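Local coordinates for Glyoxalase/bleomycin resistance protein/dioxygenase (Catenulispora acidiphila, PDB 4G6X), which may act as a dioxygenase, as some members of the glyoxalase/bleomycin resistance (vicinal oxygen chelate) superfamily do, at residues Phe33-Tyr44 with Leu138-Ile146; Gly59-Val67 with Thr75-Ser83. One frame throughout, in Å; residues are numbered along the deposited sequence.

Interaction 1 (Phe33-Tyr44 with Leu138-Ile146); sequences FVDDQAKAESFY and LDDTCGNLI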
# COMPACT_ATOMS: atom_id res chain seq x y z
N PHE A 33 -1.42 -5.55 -7.04
CA PHE A 33 -1.29 -6.79 -7.71
C PHE A 33 -1.82 -6.70 -9.11
O PHE A 33 -3.01 -6.40 -9.30
CB PHE A 33 -2.08 -7.87 -6.95
CG PHE A 33 -1.50 -8.21 -5.56
CD1 PHE A 33 -0.42 -9.05 -5.43
CD2 PHE A 33 -2.10 -7.77 -4.43
CE1 PHE A 33 0.10 -9.36 -4.19
CE2 PHE A 33 -1.58 -8.06 -3.15
CZ PHE A 33 -0.49 -8.88 -3.05
N VAL A 34 -0.95 -6.92 -10.08
CA VAL A 34 -1.31 -6.77 -11.51
C VAL A 34 -1.31 -8.13 -12.18
O VAL A 34 -0.51 -9.02 -11.88
CB VAL A 34 -0.37 -5.80 -12.24
CG1 VAL A 34 -0.41 -4.46 -11.57
CG2 VAL A 34 1.07 -6.29 -12.27
N ASP A 35 -2.22 -8.30 -13.12
CA ASP A 35 -2.26 -9.54 -13.86
C ASP A 35 -1.05 -9.80 -14.78
O ASP A 35 -0.57 -10.93 -14.87
CB ASP A 35 -3.57 -9.65 -14.61
CG ASP A 35 -3.74 -8.62 -15.72
OD1 ASP A 35 -3.07 -7.54 -15.65
OD2 ASP A 35 -4.56 -8.86 -16.66
N ASP A 36 -0.50 -8.75 -15.40
CA ASP A 36 0.54 -8.87 -16.42
C ASP A 36 1.45 -7.66 -16.20
O ASP A 36 1.00 -6.52 -16.35
CB ASP A 36 -0.17 -8.78 -17.78
CG ASP A 36 0.77 -8.82 -18.98
OD1 ASP A 36 0.39 -9.49 -19.96
OD2 ASP A 36 1.82 -8.13 -19.03
N GLN A 37 2.69 -7.91 -15.78
CA GLN A 37 3.59 -6.76 -15.48
C GLN A 37 3.94 -5.89 -16.66
O GLN A 37 4.21 -4.71 -16.42
CB GLN A 37 4.88 -7.17 -14.79
CG GLN A 37 4.62 -7.80 -13.45
CD GLN A 37 5.94 -8.21 -12.73
OE1 GLN A 37 6.64 -9.15 -13.17
NE2 GLN A 37 6.30 -7.49 -11.66
N ALA A 38 4.06 -6.45 -17.86
CA ALA A 38 4.32 -5.62 -19.04
C ALA A 38 3.16 -4.69 -19.33
O ALA A 38 3.34 -3.50 -19.65
CB ALA A 38 4.67 -6.49 -20.24
N LYS A 39 1.93 -5.21 -19.28
CA LYS A 39 0.77 -4.34 -19.40
C LYS A 39 0.76 -3.24 -18.32
O LYS A 39 0.49 -2.04 -18.60
CB LYS A 39 -0.55 -5.14 -19.34
CG LYS A 39 -1.81 -4.30 -19.40
CD LYS A 39 -3.11 -5.10 -19.61
CE LYS A 39 -3.20 -6.23 -18.57
NZ LYS A 39 -4.50 -6.95 -18.65
N ALA A 40 1.07 -3.64 -17.09
CA ALA A 40 1.05 -2.69 -15.98
C ALA A 40 2.11 -1.59 -16.18
O ALA A 40 1.80 -0.41 -15.92
CB ALA A 40 1.31 -3.42 -14.67
N GLU A 41 3.30 -1.99 -16.59
CA GLU A 41 4.35 -0.98 -16.85
C GLU A 41 3.85 0.06 -17.85
O GLU A 41 3.97 1.28 -17.64
CB GLU A 41 5.63 -1.61 -17.37
CG GLU A 41 6.69 -0.52 -17.52
CD GLU A 41 8.03 -1.02 -18.01
OE1 GLU A 41 8.21 -2.22 -18.19
OE2 GLU A 41 8.90 -0.15 -18.24
N SER A 42 3.30 -0.45 -18.95
CA SER A 42 2.76 0.39 -20.03
C SER A 42 1.66 1.33 -19.54
O SER A 42 1.59 2.48 -19.93
CB SER A 42 2.15 -0.51 -21.14
OG SER A 42 1.42 0.27 -22.10
N PHE A 43 0.71 0.81 -18.75
CA PHE A 43 -0.38 1.62 -18.23
C PHE A 43 0.01 2.65 -17.17
O PHE A 43 -0.36 3.83 -17.23
CB PHE A 43 -1.49 0.72 -17.63
CG PHE A 43 -2.70 1.51 -17.25
CD1 PHE A 43 -3.70 1.76 -18.21
CD2 PHE A 43 -2.89 2.02 -15.96
CE1 PHE A 43 -4.81 2.52 -17.86
CE2 PHE A 43 -4.01 2.76 -15.63
CZ PHE A 43 -4.98 2.98 -16.57
N TYR A 44 0.78 2.20 -16.18
CA TYR A 44 1.10 3.03 -15.05
C TYR A 44 2.05 4.13 -15.45
O TYR A 44 1.93 5.21 -14.92
CB TYR A 44 1.69 2.24 -13.87
CG TYR A 44 0.56 1.59 -13.03
CD1 TYR A 44 -0.18 0.50 -13.47
CD2 TYR A 44 0.16 2.17 -11.85
CE1 TYR A 44 -1.27 0.01 -12.72
CE2 TYR A 44 -0.89 1.71 -11.10
CZ TYR A 44 -1.62 0.58 -11.52
OH TYR A 44 -2.67 0.11 -10.78
N LEU A 138 -10.96 4.73 -11.51
CA LEU A 138 -10.58 4.24 -12.82
C LEU A 138 -10.18 2.76 -12.83
O LEU A 138 -9.86 2.19 -11.79
CB LEU A 138 -9.45 5.10 -13.45
CG LEU A 138 -8.09 5.08 -12.73
CD1 LEU A 138 -7.16 4.02 -13.29
CD2 LEU A 138 -7.37 6.42 -12.89
N ASP A 139 -10.31 2.15 -14.02
CA ASP A 139 -9.89 0.75 -14.27
C ASP A 139 -8.41 0.77 -14.73
O ASP A 139 -8.06 1.41 -15.77
CB ASP A 139 -10.81 0.16 -15.32
CG ASP A 139 -10.44 -1.26 -15.73
OD1 ASP A 139 -9.50 -1.87 -15.22
OD2 ASP A 139 -11.16 -1.74 -16.64
N ASP A 140 -7.53 0.10 -13.98
CA ASP A 140 -6.13 0.05 -14.37
C ASP A 140 -5.76 -0.90 -15.50
O ASP A 140 -4.57 -0.99 -15.87
CB ASP A 140 -5.17 -0.11 -13.16
CG ASP A 140 -5.08 -1.50 -12.64
OD1 ASP A 140 -5.87 -2.37 -13.05
OD2 ASP A 140 -4.20 -1.75 -11.77
N THR A 141 -6.77 -1.64 -16.04
CA THR A 141 -6.62 -2.69 -17.06
C THR A 141 -6.02 -3.99 -16.56
O THR A 141 -5.92 -4.93 -17.32
CB THR A 141 -5.91 -2.25 -18.37
OG1 THR A 141 -4.49 -2.10 -18.21
CG2 THR A 141 -6.51 -0.92 -18.91
N CYS A 142 -5.55 -3.98 -15.31
CA CYS A 142 -4.75 -5.04 -14.71
C CYS A 142 -5.51 -5.83 -13.62
O CYS A 142 -4.86 -6.57 -12.86
CB CYS A 142 -3.45 -4.50 -14.11
SG CYS A 142 -2.41 -3.71 -15.36
N GLY A 143 -6.82 -5.66 -13.52
CA GLY A 143 -7.66 -6.29 -12.53
C GLY A 143 -7.99 -5.48 -11.29
O GLY A 143 -8.60 -6.00 -10.35
N ASN A 144 -7.62 -4.19 -11.27
CA ASN A 144 -7.89 -3.29 -10.14
C ASN A 144 -8.69 -2.04 -10.52
O ASN A 144 -8.61 -1.54 -11.69
CB ASN A 144 -6.60 -2.80 -9.50
CG ASN A 144 -5.63 -3.87 -9.19
OD1 ASN A 144 -4.58 -4.00 -9.83
ND2 ASN A 144 -5.95 -4.68 -8.20
N LEU A 145 -9.41 -1.52 -9.54
CA LEU A 145 -9.93 -0.17 -9.60
C LEU A 145 -8.96 0.69 -8.81
O LEU A 145 -8.43 0.24 -7.78
CB LEU A 145 -11.34 -0.11 -8.97
CG LEU A 145 -12.46 -0.93 -9.69
CD1 LEU A 145 -13.75 -0.94 -8.92
CD2 LEU A 145 -12.70 -0.42 -11.12
N ILE A 146 -8.78 1.93 -9.24
CA ILE A 146 -7.79 2.82 -8.67
C ILE A 146 -8.53 4.09 -8.39
O ILE A 146 -9.24 4.59 -9.28
CB ILE A 146 -6.67 3.12 -9.65
CG1 ILE A 146 -5.88 1.85 -9.99
CG2 ILE A 146 -5.71 4.19 -9.11
CD1 ILE A 146 -5.23 1.14 -8.80
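Val34 and Cys142 bring the two backbones within 5.0 Å of each other, CA to CA, near the end of strand 29-34 and shortly before helix 37-46. One residue on, Asp35 N donates a hydrogen bond of 3.2 Å to Cys142 O. Asp36 then caps the helix, its OD2 accepting from Lys39 N. Residues 138-146 form the end of a hairpin: Leu138 and Ile146 exchange backbone hydrogen bonds, and the loop between them turns toward the helix.

Compact side chains suit the tightest part of this approach. The CB of Cys142 rests on Val34 CB, while its SG lies 3.7 Å from Ala40 CA, where a small helix residue lets the loop come close. Lys39 leaves the helix with CG anti to its backbone N (chi1 178°) and bends at chi3, which takes NZ to Thr141 O at 2.8 Å; the same NZ forms a salt bridge with Asp35, whose OD2 offers its syn lone pair. Phe43 spreads its ring over the Asp140 backbone: Asp140 O sits over one face toward the rim, Asp140 CA makes a CH-pi contact 4.1 Å from the centroid, and Leu138 CD1 meets the ring edge.

Tyr44 OH reaches Asp140 OD2 at 2.6 Å through the anti lone pair, with ring and carboxylate planes 79° apart. Asp140 OD1 meanwhile receives Cys142 N and Asn144 N from opposite faces, the former bond closing an Asx turn. Gripped at both oxygens, this buried carboxylate holds the loop in shape and ties it to the helix. Lys91 adds a further donor to Cys142 O. The arrangement joins the two four-stranded sheets, each with strand order 1-4-3-2, that are the hallmark of the paired beta-alpha-beta-beta-beta modules of the vicinal oxygen chelate fold.

Interaction 2 (Gly59-Val67 with Thr75-Ser83); sequences GADRWLTVV and TQLLLEPSS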
# COMPACT_ATOMS: atom_id res chain seq x y z
N GLY A 59 13.64 -14.42 -10.55
CA GLY A 59 13.16 -15.56 -11.33
C GLY A 59 12.47 -15.14 -12.62
O GLY A 59 13.02 -14.35 -13.39
N ALA A 60 11.25 -15.61 -12.83
CA ALA A 60 10.53 -15.39 -14.10
C ALA A 60 9.76 -14.09 -14.10
O ALA A 60 9.21 -13.70 -15.14
CB ALA A 60 9.56 -16.54 -14.39
N ASP A 61 9.69 -13.44 -12.94
CA ASP A 61 9.02 -12.14 -12.88
C ASP A 61 10.06 -11.07 -12.55
O ASP A 61 11.29 -11.32 -12.53
CB ASP A 61 7.88 -12.12 -11.84
CG ASP A 61 6.87 -13.27 -12.05
OD1 ASP A 61 6.21 -13.30 -13.10
OD2 ASP A 61 6.76 -14.10 -11.16
N ARG A 62 9.55 -9.86 -12.38
CA ARG A 62 10.35 -8.73 -12.07
C ARG A 62 9.97 -8.12 -10.78
O ARG A 62 8.79 -8.02 -10.44
CB ARG A 62 10.10 -7.64 -13.13
CG ARG A 62 10.44 -8.09 -14.51
CD ARG A 62 9.43 -7.55 -15.48
NE ARG A 62 9.72 -6.17 -15.79
CZ ARG A 62 9.02 -5.45 -16.66
NH1 ARG A 62 9.39 -4.21 -16.95
NH2 ARG A 62 7.91 -5.95 -17.22
N TRP A 63 10.99 -7.54 -10.11
CA TRP A 63 10.74 -6.53 -9.12
C TRP A 63 10.66 -5.25 -9.87
O TRP A 63 11.64 -4.78 -10.39
CB TRP A 63 11.93 -6.45 -8.13
CG TRP A 63 11.79 -5.36 -7.10
CD1 TRP A 63 12.30 -4.06 -7.15
CD2 TRP A 63 11.10 -5.45 -5.83
NE1 TRP A 63 11.96 -3.37 -6.02
CE2 TRP A 63 11.25 -4.15 -5.19
CE3 TRP A 63 10.45 -6.47 -5.15
CZ2 TRP A 63 10.70 -3.89 -3.94
CZ3 TRP A 63 9.90 -6.19 -3.89
CH2 TRP A 63 10.04 -4.94 -3.29
N LEU A 64 9.45 -4.70 -9.95
CA LEU A 64 9.17 -3.51 -10.75
C LEU A 64 8.48 -2.47 -9.90
O LEU A 64 7.31 -2.68 -9.45
CB LEU A 64 8.24 -3.98 -11.87
CG LEU A 64 7.76 -2.87 -12.80
CD1 LEU A 64 8.93 -2.18 -13.49
CD2 LEU A 64 6.72 -3.45 -13.79
N THR A 65 9.14 -1.33 -9.67
CA THR A 65 8.52 -0.29 -8.93
C THR A 65 8.47 0.97 -9.79
O THR A 65 9.33 1.17 -10.64
CB THR A 65 9.24 0.03 -7.62
OG1 THR A 65 10.58 0.42 -7.95
CG2 THR A 65 9.29 -1.18 -6.76
N VAL A 66 7.48 1.80 -9.50
CA VAL A 66 7.37 3.14 -10.08
C VAL A 66 7.24 4.23 -9.02
O VAL A 66 6.94 3.98 -7.86
CB VAL A 66 6.17 3.20 -11.07
CG1 VAL A 66 6.33 2.19 -12.22
CG2 VAL A 66 4.82 3.05 -10.36
N VAL A 67 7.51 5.49 -9.40
CA VAL A 67 7.44 6.60 -8.49
C VAL A 67 6.74 7.75 -9.20
O VAL A 67 6.69 7.78 -10.45
CB VAL A 67 8.82 7.09 -8.06
CG1 VAL A 67 9.49 6.12 -7.12
CG2 VAL A 67 9.69 7.34 -9.28
N THR A 75 8.02 7.52 -1.91
CA THR A 75 7.42 6.21 -1.80
C THR A 75 7.35 5.60 -3.17
O THR A 75 7.10 6.31 -4.14
CB THR A 75 6.04 6.35 -1.15
OG1 THR A 75 6.21 7.03 0.13
CG2 THR A 75 5.36 5.02 -0.98
N GLN A 76 7.61 4.30 -3.24
CA GLN A 76 7.58 3.53 -4.47
C GLN A 76 6.33 2.64 -4.50
O GLN A 76 5.84 2.26 -3.45
CB GLN A 76 8.80 2.63 -4.57
CG GLN A 76 10.07 3.40 -4.83
CD GLN A 76 11.31 2.51 -4.80
OE1 GLN A 76 11.30 1.37 -5.28
NE2 GLN A 76 12.41 3.08 -4.32
N LEU A 77 5.78 2.45 -5.69
CA LEU A 77 4.67 1.52 -5.93
C LEU A 77 5.21 0.30 -6.66
O LEU A 77 5.70 0.36 -7.81
CB LEU A 77 3.57 2.21 -6.77
CG LEU A 77 2.44 1.36 -7.40
CD1 LEU A 77 1.57 0.86 -6.26
CD2 LEU A 77 1.67 2.20 -8.43
N LEU A 78 4.99 -0.88 -6.05
CA LEU A 78 5.43 -2.14 -6.60
C LEU A 78 4.27 -2.70 -7.41
O LEU A 78 3.16 -2.73 -6.90
CB LEU A 78 5.72 -3.14 -5.44
CG LEU A 78 6.14 -4.55 -5.82
CD1 LEU A 78 7.53 -4.55 -6.44
CD2 LEU A 78 6.06 -5.43 -4.56
N LEU A 79 4.54 -3.04 -8.66
CA LEU A 79 3.57 -3.60 -9.59
C LEU A 79 3.81 -5.09 -9.59
O LEU A 79 4.64 -5.60 -10.34
CB LEU A 79 3.70 -2.96 -10.96
CG LEU A 79 3.55 -1.44 -10.97
CD1 LEU A 79 3.83 -0.93 -12.39
CD2 LEU A 79 2.21 -0.98 -10.43
N GLU A 80 3.17 -5.80 -8.66
CA GLU A 80 3.59 -7.20 -8.46
C GLU A 80 2.66 -8.24 -9.03
O GLU A 80 1.47 -7.95 -9.19
CB GLU A 80 3.92 -7.51 -7.01
CG GLU A 80 2.78 -7.56 -6.12
CD GLU A 80 3.14 -7.92 -4.65
OE1 GLU A 80 3.61 -9.03 -4.30
OE2 GLU A 80 2.88 -7.04 -3.84
N PRO A 81 3.21 -9.40 -9.40
CA PRO A 81 2.39 -10.43 -10.04
C PRO A 81 1.27 -10.92 -9.16
O PRO A 81 1.33 -10.88 -7.92
CB PRO A 81 3.38 -11.56 -10.35
CG PRO A 81 4.72 -10.95 -10.29
CD PRO A 81 4.63 -9.81 -9.31
N SER A 82 0.23 -11.43 -9.81
CA SER A 82 -0.98 -11.96 -9.13
C SER A 82 -1.03 -13.48 -9.17
O SER A 82 -2.11 -14.02 -9.21
CB SER A 82 -2.25 -11.38 -9.80
OG SER A 82 -2.23 -9.93 -9.72
N SER A 83 0.11 -14.15 -9.14
CA SER A 83 0.14 -15.59 -9.38
C SER A 83 -0.20 -16.39 -8.15
O SER A 83 -0.65 -17.54 -8.31
CB SER A 83 1.50 -16.05 -9.92
OG SER A 83 2.49 -15.44 -9.14
O HOH W 1 12.82 -0.71 -5.35
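Trp63 and Leu78 both carry CG anti to the backbone N, and for Trp63 (chi1 176°) this swings the indole back over the neighbouring strand although its CB starts out away from it. Leu78 CD1 consequently lies 3.6 Å from the centroid of the Trp63 six-membered ring, almost straight above it, a CH-pi contact in which the two side chains cross at about a right angle. In Thr65 it is OG1 that sits between the backbone N and the carbonyl carbon (chi1 59°). With that rotation Thr65 OG1 donates a hydrogen bond to Gln76 OE1 at 2.9 Å, from above the amide carbonyl plane, and CG2 is left to pack on Leu78 CD1.

The strands underneath are antiparallel and twisted, their axes at 143°. Val66 and Leu77 form a hydrogen-bonded pair, with Val66 N to Leu77 O at 2.8 Å and Leu77 N to Val66 O at 2.9 Å; Thr65 and Leu78 are the adjacent non-hydrogen-bonded pair. Farther along, Leu79 N donates nearly straight to Leu64 O.

On the face bearing Val66 and Leu77, branched aliphatic residues pack against one another across the strands, and Leu77 also packs on Tyr44 of helix 37-46. Val66 CG2 lies beside Leu77 CD2 at 3.8 Å, and Leu79 CD1 touches both Val66 CG1 and Leu64 CD2. Pro81 CG covers the carboxylate carbon of Asp61.

A water completes the polar side: it donates to Gln76 OE1 at 2.6 Å and accepts from Trp63 NE1 at 2.9 Å, in the plane of the indole. With two donors, OE1 should be well held, and the indole is fixed by a leucine on one face and a water at its edge. The hairpin is therefore two-sided in chemistry: aliphatic where Leu64, Val66, Leu77 and Leu79 meet, and on the other face a mixture of aromatic, aliphatic and hydrogen-bonding groups.

From the N terminus, the chain first lays down strand 29-34 and helix 37-46, the leading half of interaction 1, whose partner follows only after 93 further residues. Within that long excursion, interaction 2 closes a short loop, with seven residues between 59-67 and 75-83, so the hairpin is complete before the larger loop shuts. Strand 76-81 lies parallel to 29-34 in the same sheet, where Val34 N probably bonds to Glu80 O, and a salt bridge from Glu41 to Arg62 joins helix to hairpin. Interaction 2 thus builds the first sheet from within, whereas interaction 1 ties it and its helix to the second.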